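Local coordinates for putative extracellular solute-binding protein (Bordetella bronchiseptica, PDB 4P56), which binds (R)-mandelate and is probably the periplasmic receptor that delivers such solutes to a TRAP transporter, at residues A[146-156]-A[204-214]; A[161-172]-A[183-192]. All blocks are in the same frame, centred on the assembly; numbering follows the deposited sequence.

Contact 1 of 2, residues A[146-156]-A[204-214]; sequences HGPGIAFTTSK and ADGVFFPAESL. With RMN ((R)-mandelic acid), chain D.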
loop_
_atom_site.group_PDB
_atom_site.type_symbol
_atom_site.label_atom_id
_atom_site.label_comp_id
_atom_site.label_asym_id
_atom_site.label_seq_id
_atom_site.Cartn_x
_atom_site.Cartn_y
_atom_site.Cartn_z
ATOM N N HIS A 146 2.626 -2.351 -1.055
ATOM C CA HIS A 146 3.241 -2.289 -2.365
ATOM C C HIS A 146 4.770 -2.261 -2.257
ATOM O O HIS A 146 5.332 -2.410 -1.165
ATOM C CB HIS A 146 2.651 -1.144 -3.229
ATOM C CG HIS A 146 2.942 0.268 -2.772
ATOM N ND1 HIS A 146 4.218 0.772 -2.581
ATOM C CD2 HIS A 146 2.109 1.333 -2.630
ATOM C CE1 HIS A 146 4.147 2.054 -2.279
ATOM N NE2 HIS A 146 2.872 2.425 -2.300
ATOM N N GLY A 147 5.438 -2.081 -3.382
ATOM C CA GLY A 147 6.883 -2.136 -3.395
ATOM C C GLY A 147 7.518 -0.850 -2.931
ATOM O O GLY A 147 6.839 0.036 -2.421
ATOM N N PRO A 148 8.840 -0.753 -3.086
ATOM C CA PRO A 148 9.610 0.419 -2.692
ATOM C C PRO A 148 9.057 1.674 -3.351
ATOM O O PRO A 148 8.869 1.691 -4.574
ATOM C CB PRO A 148 11.006 0.143 -3.260
ATOM C CG PRO A 148 11.066 -1.298 -3.516
ATOM C CD PRO A 148 9.684 -1.827 -3.646
ATOM N N GLY A 149 8.815 2.700 -2.549
ATOM C CA GLY A 149 8.325 3.976 -3.054
ATOM C C GLY A 149 9.451 4.740 -3.733
ATOM O O GLY A 149 10.622 4.696 -3.319
ATOM N N ILE A 150 9.087 5.438 -4.791
ATOM C CA ILE A 150 10.041 6.195 -5.590
ATOM C C ILE A 150 9.615 7.652 -5.645
ATOM O O ILE A 150 8.423 7.956 -5.635
ATOM C CB ILE A 150 10.050 5.647 -7.015
ATOM C CG1 ILE A 150 10.607 4.220 -6.994
ATOM C CG2 ILE A 150 10.874 6.579 -7.912
ATOM C CD1 ILE A 150 10.528 3.471 -8.330
ATOM N N ALA A 151 10.581 8.564 -5.706
ATOM C CA ALA A 151 10.248 9.959 -5.872
ATOM C C ALA A 151 10.254 10.335 -7.355
ATOM O O ALA A 151 11.322 10.502 -7.960
ATOM C CB ALA A 151 11.230 10.854 -5.088
ATOM N N PHE A 152 9.061 10.489 -7.928
ATOM C CA PHE A 152 8.923 10.880 -9.333
ATOM C C PHE A 152 8.602 12.368 -9.463
ATOM O O PHE A 152 7.740 12.907 -8.739
ATOM C CB PHE A 152 7.769 10.130 -9.994
ATOM C CG PHE A 152 7.977 8.660 -10.136
ATOM C CD1 PHE A 152 8.862 8.156 -11.074
ATOM C CD2 PHE A 152 7.234 7.769 -9.366
ATOM C CE1 PHE A 152 9.031 6.794 -11.238
ATOM C CE2 PHE A 152 7.399 6.384 -9.535
ATOM C CZ PHE A 152 8.283 5.898 -10.470
ATOM N N THR A 153 9.261 13.035 -10.410
ATOM C CA THR A 153 8.941 14.432 -10.683
ATOM C C THR A 153 8.875 14.721 -12.175
ATOM O O THR A 153 9.496 14.044 -12.998
ATOM C CB THR A 153 9.968 15.362 -10.109
ATOM O OG1 THR A 153 11.251 14.949 -10.570
ATOM C CG2 THR A 153 9.924 15.335 -8.600
ATOM N N THR A 154 8.136 15.765 -12.502
ATOM C CA THR A 154 7.855 16.103 -13.885
ATOM C C THR A 154 9.088 16.735 -14.518
ATOM O O THR A 154 9.504 16.310 -15.580
ATOM C CB THR A 154 6.652 17.033 -13.962
ATOM O OG1 THR A 154 5.504 16.341 -13.443
ATOM C CG2 THR A 154 6.407 17.508 -15.403
ATOM N N SER A 155 9.704 17.708 -13.850
ATOM C CA SER A 155 10.792 18.456 -14.473
ATOM C C SER A 155 11.969 18.762 -13.545
ATOM O O SER A 155 12.980 19.318 -13.973
ATOM C CB SER A 155 10.236 19.769 -15.017
ATOM O OG SER A 155 9.787 20.582 -13.941
ATOM N N LYS A 156 11.853 18.404 -12.276
ATOM C CA LYS A 156 12.863 18.786 -11.302
ATOM C C LYS A 156 13.557 17.561 -10.740
ATOM O O LYS A 156 12.942 16.772 -10.038
ATOM C CB LYS A 156 12.207 19.565 -10.163
ATOM C CG LYS A 156 11.628 20.895 -10.610
ATOM C CD LYS A 156 10.983 21.652 -9.445
ATOM C CE LYS A 156 10.622 23.084 -9.848
ATOM N NZ LYS A 156 9.555 23.140 -10.903
ATOM N N ALA A 204 0.480 19.430 -9.438
ATOM C CA ALA A 204 1.553 18.748 -8.735
ATOM C C ALA A 204 2.842 18.750 -9.549
ATOM O O ALA A 204 2.783 18.685 -10.780
ATOM C CB ALA A 204 1.138 17.338 -8.440
ATOM N N ASP A 205 3.985 18.849 -8.850
ATOM C CA ASP A 205 5.320 18.799 -9.445
ATOM C C ASP A 205 5.821 17.379 -9.546
ATOM O O ASP A 205 6.853 17.111 -10.185
ATOM C CB ASP A 205 6.322 19.539 -8.554
ATOM C CG ASP A 205 6.037 21.000 -8.466
ATOM O OD1 ASP A 205 5.985 21.655 -9.529
ATOM O OD2 ASP A 205 5.851 21.487 -7.334
ATOM N N GLY A 206 5.135 16.471 -8.860
ATOM C CA GLY A 206 5.651 15.138 -8.708
ATOM C C GLY A 206 4.716 14.259 -7.911
ATOM O O GLY A 206 3.598 14.655 -7.558
ATOM N N VAL A 207 5.160 13.025 -7.700
ATOM C CA VAL A 207 4.322 12.005 -7.088
ATOM C C VAL A 207 5.188 10.972 -6.417
ATOM O O VAL A 207 6.268 10.639 -6.913
ATOM C CB VAL A 207 3.358 11.328 -8.108
ATOM C CG1 VAL A 207 4.106 10.712 -9.269
ATOM C CG2 VAL A 207 2.521 10.256 -7.425
ATOM N N PHE A 208 4.730 10.507 -5.266
ATOM C CA PHE A 208 5.370 9.386 -4.577
ATOM C C PHE A 208 4.527 8.178 -4.986
ATOM O O PHE A 208 3.334 8.115 -4.686
ATOM C CB PHE A 208 5.357 9.562 -3.030
ATOM C CG PHE A 208 6.437 10.479 -2.482
ATOM C CD1 PHE A 208 7.298 11.160 -3.306
ATOM C CD2 PHE A 208 6.571 10.666 -1.085
ATOM C CE1 PHE A 208 8.275 11.986 -2.779
ATOM C CE2 PHE A 208 7.534 11.473 -0.570
ATOM C CZ PHE A 208 8.395 12.144 -1.423
ATOM N N PHE A 209 5.134 7.258 -5.732
ATOM C CA PHE A 209 4.477 6.022 -6.167
ATOM C C PHE A 209 5.524 4.907 -6.217
ATOM O O PHE A 209 6.726 5.192 -6.308
ATOM C CB PHE A 209 3.965 6.193 -7.593
ATOM C CG PHE A 209 2.479 6.440 -7.720
ATOM C CD1 PHE A 209 1.582 6.036 -6.750
ATOM C CD2 PHE A 209 1.991 7.019 -8.866
ATOM C CE1 PHE A 209 0.222 6.240 -6.915
ATOM C CE2 PHE A 209 0.618 7.235 -9.033
ATOM C CZ PHE A 209 -0.254 6.836 -8.051
ATOM N N PRO A 210 5.077 3.639 -6.184
ATOM C CA PRO A 210 5.983 2.550 -6.535
ATOM C C PRO A 210 6.159 2.514 -8.055
ATOM O O PRO A 210 5.458 3.227 -8.770
ATOM C CB PRO A 210 5.246 1.311 -6.051
ATOM C CG PRO A 210 3.801 1.659 -6.285
ATOM C CD PRO A 210 3.695 3.154 -6.006
ATOM N N ALA A 211 7.118 1.740 -8.534
ATOM C CA ALA A 211 7.451 1.748 -9.946
ATOM C C ALA A 211 6.255 1.486 -10.876
ATOM O O ALA A 211 6.110 2.137 -11.881
ATOM C CB ALA A 211 8.524 0.749 -10.210
ATOM N N GLU A 212 5.424 0.501 -10.547
ATOM C CA GLU A 212 4.382 0.048 -11.466
ATOM C C GLU A 212 3.404 1.170 -11.814
ATOM O O GLU A 212 2.865 1.229 -12.922
ATOM C CB GLU A 212 3.623 -1.168 -10.886
ATOM C CG GLU A 212 2.668 -0.866 -9.708
ATOM C CD GLU A 212 1.315 -0.270 -10.184
ATOM O OE1 GLU A 212 0.705 0.501 -9.418
ATOM O OE2 GLU A 212 0.914 -0.539 -11.326
ATOM N N SER A 213 3.217 2.067 -10.856
ATOM C CA SER A 213 2.221 3.102 -10.937
ATOM C C SER A 213 2.572 4.126 -12.006
ATOM O O SER A 213 1.675 4.681 -12.625
ATOM C CB SER A 213 2.099 3.793 -9.576
ATOM O OG SER A 213 1.827 2.836 -8.554
ATOM N N LEU A 214 3.863 4.339 -12.239
ATOM C CA LEU A 214 4.302 5.189 -13.344
ATOM C C LEU A 214 3.589 4.786 -14.633
ATOM O O LEU A 214 3.212 5.629 -15.457
ATOM C CB LEU A 214 5.822 5.059 -13.523
ATOM C CG LEU A 214 6.437 5.799 -14.703
ATOM C CD1 LEU A 214 6.505 7.279 -14.401
ATOM C CD2 LEU A 214 7.832 5.252 -15.032
HETATM C C1 RMN D . -1.435 3.527 -3.947
HETATM C C2 RMN D . -2.666 2.994 -4.301
HETATM C C3 RMN D . -2.807 2.257 -5.463
HETATM C C4 RMN D . -1.727 2.075 -6.310
HETATM C C5 RMN D . -0.492 2.618 -5.966
HETATM C C6 RMN D . -0.357 3.335 -4.789
HETATM C C7 RMN D . -1.290 4.344 -2.692
HETATM C C10 RMN D . -1.167 5.789 -3.072
HETATM O O8 RMN D . -0.147 4.046 -1.986
HETATM O O11 RMN D . -0.034 6.331 -3.311
HETATM O O12 RMN D . -2.222 6.476 -3.218
HETATM O O HOH W 1 8.719 0.017 -6.668
HETATM O O HOH W 2 3.542 18.201 -13.377
HETATM O O HOH W 3 8.675 18.788 -11.281
HETATM O O HOH W 4 7.056 21.278 -12.073
#
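The Phe152 ring is the main bump of this contact. Its hollow is the 204-214 chain where strand 206-210 meets a helix. From CG beside the backbone N (chi1 -67°), the rim of the ring reaches along the turn: Phe152 CE2 lies 3.9 Å from Phe209 CB, and CZ lies 4.0 Å from Leu214 CB. Leu214 CD1 lies over one face and Ile150 CG2, two residues before Phe152, over the opposite face. Ile150 CD1 fits against Ala211 CB at 3.9 Å. At the far end the Thr153 and Gly206 CA atoms are 3.9 Å apart. Near the pocket, Pro210 CG fills the hollow over His146, 3.8 Å above the His146 ring centre, in a CH-pi contact. His146 ND1 donates to Gly147 O at 2.7 Å, almost in the ring plane, which fixes the ring's rotation. The strands form an antiparallel pair inside the mixed sheet, held by backbone bonds such as Val207 N to Phe152 O at 2.8 Å. The apolar Ile150, Phe152, Ala211 and Leu214 pack on one side of these bonds. The strand end and helix start bring Phe209 and Ser213 to the mandelate pocket. With ND1 as donor, His146 probably presents an unprotonated NE2 near mandelate O8 if neutral.

Contact 2 of 2, residues A[161-172]-A[183-192]; sequences IGDFQGLKIRVG and VGASPIAKPA. With RMN ((R)-mandelic acid), chain D.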
loop_
_atom_site.group_PDB
_atom_site.type_symbol
_atom_site.label_atom_id
_atom_site.label_comp_id
_atom_site.label_asym_id
_atom_site.label_seq_id
_atom_site.Cartn_x
_atom_site.Cartn_y
_atom_site.Cartn_z
ATOM N N ILE A 161 19.117 16.777 -0.806
ATOM C CA ILE A 161 17.939 16.923 0.069
ATOM C C ILE A 161 17.193 18.228 -0.251
ATOM O O ILE A 161 15.959 18.273 -0.245
ATOM C CB ILE A 161 18.331 16.827 1.576
ATOM C CG1 ILE A 161 17.093 16.867 2.499
ATOM C CG2 ILE A 161 19.268 17.947 1.961
ATOM C CD1 ILE A 161 16.299 15.605 2.518
ATOM N N GLY A 162 17.949 19.273 -0.569
ATOM C CA GLY A 162 17.371 20.568 -0.850
ATOM C C GLY A 162 16.454 20.579 -2.066
ATOM O O GLY A 162 15.601 21.454 -2.169
ATOM N N ASP A 163 16.606 19.610 -2.963
ATOM C CA ASP A 163 15.784 19.544 -4.176
ATOM C C ASP A 163 14.300 19.272 -3.880
ATOM O O ASP A 163 13.436 19.590 -4.701
ATOM C CB ASP A 163 16.315 18.478 -5.156
ATOM C CG ASP A 163 17.668 18.841 -5.765
ATOM O OD1 ASP A 163 18.008 20.045 -5.846
ATOM O OD2 ASP A 163 18.385 17.913 -6.194
ATOM N N PHE A 164 13.992 18.696 -2.717
ATOM C CA PHE A 164 12.591 18.482 -2.346
ATOM C C PHE A 164 11.887 19.765 -1.944
ATOM O O PHE A 164 10.640 19.811 -1.905
ATOM C CB PHE A 164 12.472 17.552 -1.138
ATOM C CG PHE A 164 12.670 16.085 -1.442
ATOM C CD1 PHE A 164 11.739 15.376 -2.166
ATOM C CD2 PHE A 164 13.753 15.398 -0.904
ATOM C CE1 PHE A 164 11.922 13.994 -2.404
ATOM C CE2 PHE A 164 13.930 14.046 -1.142
ATOM C CZ PHE A 164 13.009 13.350 -1.881
ATOM N N GLN A 165 12.648 20.792 -1.571
ATOM C CA GLN A 165 12.027 21.941 -0.925
ATOM C C GLN A 165 11.025 22.600 -1.864
ATOM O O GLN A 165 11.368 23.000 -2.969
ATOM C CB GLN A 165 13.064 22.965 -0.432
ATOM C CG GLN A 165 12.458 23.977 0.580
ATOM C CD GLN A 165 12.063 23.333 1.927
ATOM O OE1 GLN A 165 12.879 22.655 2.561
ATOM N NE2 GLN A 165 10.805 23.535 2.353
ATOM N N GLY A 166 9.777 22.693 -1.421
ATOM C CA GLY A 166 8.757 23.371 -2.192
ATOM C C GLY A 166 8.046 22.548 -3.256
ATOM O O GLY A 166 7.040 23.016 -3.792
ATOM N N LEU A 167 8.527 21.347 -3.585
ATOM C CA LEU A 167 7.825 20.529 -4.571
ATOM C C LEU A 167 6.458 20.121 -4.056
ATOM O O LEU A 167 6.316 19.622 -2.927
ATOM C CB LEU A 167 8.585 19.261 -4.914
ATOM C CG LEU A 167 10.006 19.402 -5.430
ATOM C CD1 LEU A 167 10.563 18.013 -5.752
ATOM C CD2 LEU A 167 10.023 20.309 -6.658
ATOM N N LYS A 168 5.463 20.287 -4.915
ATOM C CA LYS A 168 4.117 19.842 -4.625
ATOM C C LYS A 168 4.007 18.403 -5.091
ATOM O O LYS A 168 4.038 18.101 -6.301
ATOM C CB LYS A 168 3.095 20.753 -5.303
ATOM C CG LYS A 168 3.198 22.194 -4.891
ATOM C CD LYS A 168 2.108 23.055 -5.528
ATOM C CE LYS A 168 2.274 24.544 -5.189
ATOM N NZ LYS A 168 3.554 25.065 -5.733
ATOM N N ILE A 169 3.925 17.505 -4.122
ATOM C CA ILE A 169 3.998 16.078 -4.395
ATOM C C ILE A 169 2.708 15.363 -4.042
ATOM O O ILE A 169 2.273 15.363 -2.880
ATOM C CB ILE A 169 5.117 15.418 -3.564
ATOM C CG1 ILE A 169 6.487 16.042 -3.881
ATOM C CG2 ILE A 169 5.172 13.929 -3.873
ATOM C CD1 ILE A 169 6.921 15.879 -5.355
ATOM N N ARG A 170 2.093 14.746 -5.044
ATOM C CA ARG A 170 0.926 13.919 -4.796
ATOM C C ARG A 170 1.343 12.720 -3.955
ATOM O O ARG A 170 2.165 11.905 -4.376
ATOM C CB ARG A 170 0.354 13.434 -6.136
ATOM C CG ARG A 170 -1.092 12.952 -6.109
ATOM C CD ARG A 170 -1.411 11.735 -5.221
ATOM N NE ARG A 170 -0.419 10.674 -5.237
ATOM C CZ ARG A 170 -0.596 9.447 -4.731
ATOM N NH1 ARG A 170 -1.764 9.055 -4.227
ATOM N NH2 ARG A 170 0.409 8.586 -4.760
ATOM N N VAL A 171 0.767 12.600 -2.768
ATOM C CA VAL A 171 0.962 11.430 -1.940
ATOM C C VAL A 171 -0.373 10.799 -1.551
ATOM O O VAL A 171 -1.399 11.465 -1.540
ATOM C CB VAL A 171 1.733 11.809 -0.653
ATOM C CG1 VAL A 171 3.113 12.364 -1.006
ATOM C CG2 VAL A 171 0.954 12.848 0.140
ATOM N N GLY A 172 -0.377 9.507 -1.233
ATOM C CA GLY A 172 -1.600 8.878 -0.781
ATOM C C GLY A 172 -2.093 9.459 0.538
ATOM O O GLY A 172 -3.292 9.667 0.761
ATOM N N VAL A 183 10.931 15.924 4.467
ATOM C CA VAL A 183 12.004 16.311 3.562
ATOM C C VAL A 183 11.783 17.713 2.977
ATOM O O VAL A 183 12.588 18.185 2.186
ATOM C CB VAL A 183 12.236 15.276 2.428
ATOM C CG1 VAL A 183 12.679 13.945 2.985
ATOM C CG2 VAL A 183 10.993 15.122 1.559
ATOM N N GLY A 184 10.695 18.378 3.371
ATOM C CA GLY A 184 10.492 19.771 3.016
ATOM C C GLY A 184 9.632 19.974 1.784
ATOM O O GLY A 184 9.501 21.112 1.297
ATOM N N ALA A 185 9.046 18.897 1.259
ATOM C CA ALA A 185 8.118 19.038 0.124
ATOM C C ALA A 185 6.719 19.423 0.640
ATOM O O ALA A 185 6.487 19.463 1.851
ATOM C CB ALA A 185 8.056 17.745 -0.705
ATOM N N SER A 186 5.787 19.715 -0.268
ATOM C CA SER A 186 4.412 20.080 0.133
ATOM C C SER A 186 3.501 18.964 -0.305
ATOM O O SER A 186 3.164 18.852 -1.481
ATOM C CB SER A 186 3.966 21.394 -0.506
ATOM O OG SER A 186 4.952 22.385 -0.328
ATOM N N PRO A 187 3.138 18.095 0.634
ATOM C CA PRO A 187 2.316 16.981 0.187
ATOM C C PRO A 187 0.940 17.423 -0.252
ATOM O O PRO A 187 0.321 18.297 0.357
ATOM C CB PRO A 187 2.234 16.059 1.424
ATOM C CG PRO A 187 2.701 16.834 2.570
ATOM C CD PRO A 187 3.492 18.025 2.062
ATOM N N ILE A 188 0.497 16.823 -1.346
ATOM C CA ILE A 188 -0.882 16.874 -1.786
ATOM C C ILE A 188 -1.483 15.484 -1.600
ATOM O O ILE A 188 -1.291 14.581 -2.440
ATOM C CB ILE A 188 -0.990 17.288 -3.263
ATOM C CG1 ILE A 188 -0.367 18.676 -3.474
ATOM C CG2 ILE A 188 -2.445 17.276 -3.706
ATOM C CD1 ILE A 188 -0.353 19.062 -4.966
ATOM N N ALA A 189 -2.192 15.287 -0.481
ATOM C CA ALA A 189 -2.779 13.971 -0.163
ATOM C C ALA A 189 -4.081 13.771 -0.894
ATOM O O ALA A 189 -5.103 14.353 -0.523
ATOM C CB ALA A 189 -2.973 13.821 1.375
ATOM N N LYS A 190 -4.039 12.939 -1.936
ATOM C CA LYS A 190 -5.219 12.565 -2.708
ATOM C C LYS A 190 -5.060 11.104 -3.152
ATOM O O LYS A 190 -3.939 10.601 -3.297
ATOM C CB LYS A 190 -5.396 13.465 -3.935
ATOM C CG LYS A 190 -5.594 14.946 -3.628
ATOM C CD LYS A 190 -6.950 15.199 -2.996
ATOM C CE LYS A 190 -7.301 16.673 -2.959
ATOM N NZ LYS A 190 -8.381 16.907 -1.967
ATOM N N PRO A 191 -6.185 10.411 -3.385
ATOM C CA PRO A 191 -6.106 9.008 -3.783
ATOM C C PRO A 191 -5.382 8.843 -5.113
ATOM O O PRO A 191 -5.391 9.761 -5.924
ATOM C CB PRO A 191 -7.573 8.597 -3.930
ATOM C CG PRO A 191 -8.328 9.567 -3.136
ATOM C CD PRO A 191 -7.571 10.848 -3.145
ATOM N N ALA A 192 -4.799 7.669 -5.319
ATOM C CA ALA A 192 -3.990 7.374 -6.505
ATOM C C ALA A 192 -4.617 7.777 -7.850
ATOM O O ALA A 192 -3.939 8.381 -8.673
ATOM C CB ALA A 192 -3.643 5.918 -6.523
HETATM C C1 RMN D . -1.435 3.527 -3.947
HETATM C C2 RMN D . -2.666 2.994 -4.301
HETATM C C3 RMN D . -2.807 2.257 -5.463
HETATM C C4 RMN D . -1.727 2.075 -6.310
HETATM C C5 RMN D . -0.492 2.618 -5.966
HETATM C C6 RMN D . -0.357 3.335 -4.789
HETATM C C7 RMN D . -1.290 4.344 -2.692
HETATM C C10 RMN D . -1.167 5.789 -3.072
HETATM O O8 RMN D . -0.147 4.046 -1.986
HETATM O O11 RMN D . -0.034 6.331 -3.311
HETATM O O12 RMN D . -2.222 6.476 -3.218
HETATM O O HOH W 5 14.534 19.966 1.349
#
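Arg170 reaches from strand 168-171 past the end of strand 186-189 and ties Lys190 to the bound (R)-mandelate. Its CG lies opposite the backbone N (chi1 -161°), and bends at chi2 and chi3 turn the guanidinium toward the ligand. NH1 donates to mandelate O12 at 2.8 Å and NH2 to O11 at 2.7 Å. The carboxylate carbon lies at the guanidinium edge, near its plane, so the two flat groups meet edge on. NH1 also donates to Lys190 O at 2.8 Å. That carbonyl is near the guanidinium plane too, so NH1 is gripped by two acceptors. Gly172 N lies over one guanidinium face, offset toward its rim, and Ala192 CB lies 3.6 Å from mandelate O12.

The strands run parallel, with 35° between their axes. Backbone bonds alternate between them, from Ser186 N to Leu167 O through to Lys190 N to Val171 O. On one face Val171 and Pro187 lie side by side and point the same way, with Val171 CG2 3.7 Å from Pro187 CB. On the other face Ile188 CD1 touches Lys168 CB.

At the far end Val183 CG2 sits over one face of the Phe164 ring, offset toward its rim. Val183 CG2 is 3.7 Å from the centroid of the Phe164 ring, a CH-pi contact. Ile161 CD1 meets Val183 CG1, the other branch, at 4.0 Å. Gly184 closes the preceding helix with a Schellman motif, and Gly184 O accepts from Gly166 N.

This is a beta-alpha-beta crossover: helix 174-182 connects the two strands and packs on Val171 and Pro187. Strand 186-189 is an outer strand of the mixed sheet, and strand 206-210 flanks strand 168-171 on its other side. Helix 297-307 touches Ile161 and Val183.

Contact 1 and contact 2 belong to one mixed sheet, and their centres are about 10 Å apart. Strand 206-210 of contact 1 lies between strands 149-153 and 168-171, so it is the seam between them. Gly206 O lies 2.9 Å from Arg170 N, and Asp205 N lies 2.7 Å from Lys168 O, both probable hydrogen bonds. Both segments of contact 2 lie in the part of the chain between the two segments of contact 1. The two meet again at the ligand. Phe209 of contact 1 makes a cation-pi contact with Arg170, with Phe209 CE1 3.2 Å from Arg170 NH2. Both contacts touch (R)-mandelate, which Tyr94 and Asp236 also hold by hydrogen bonds.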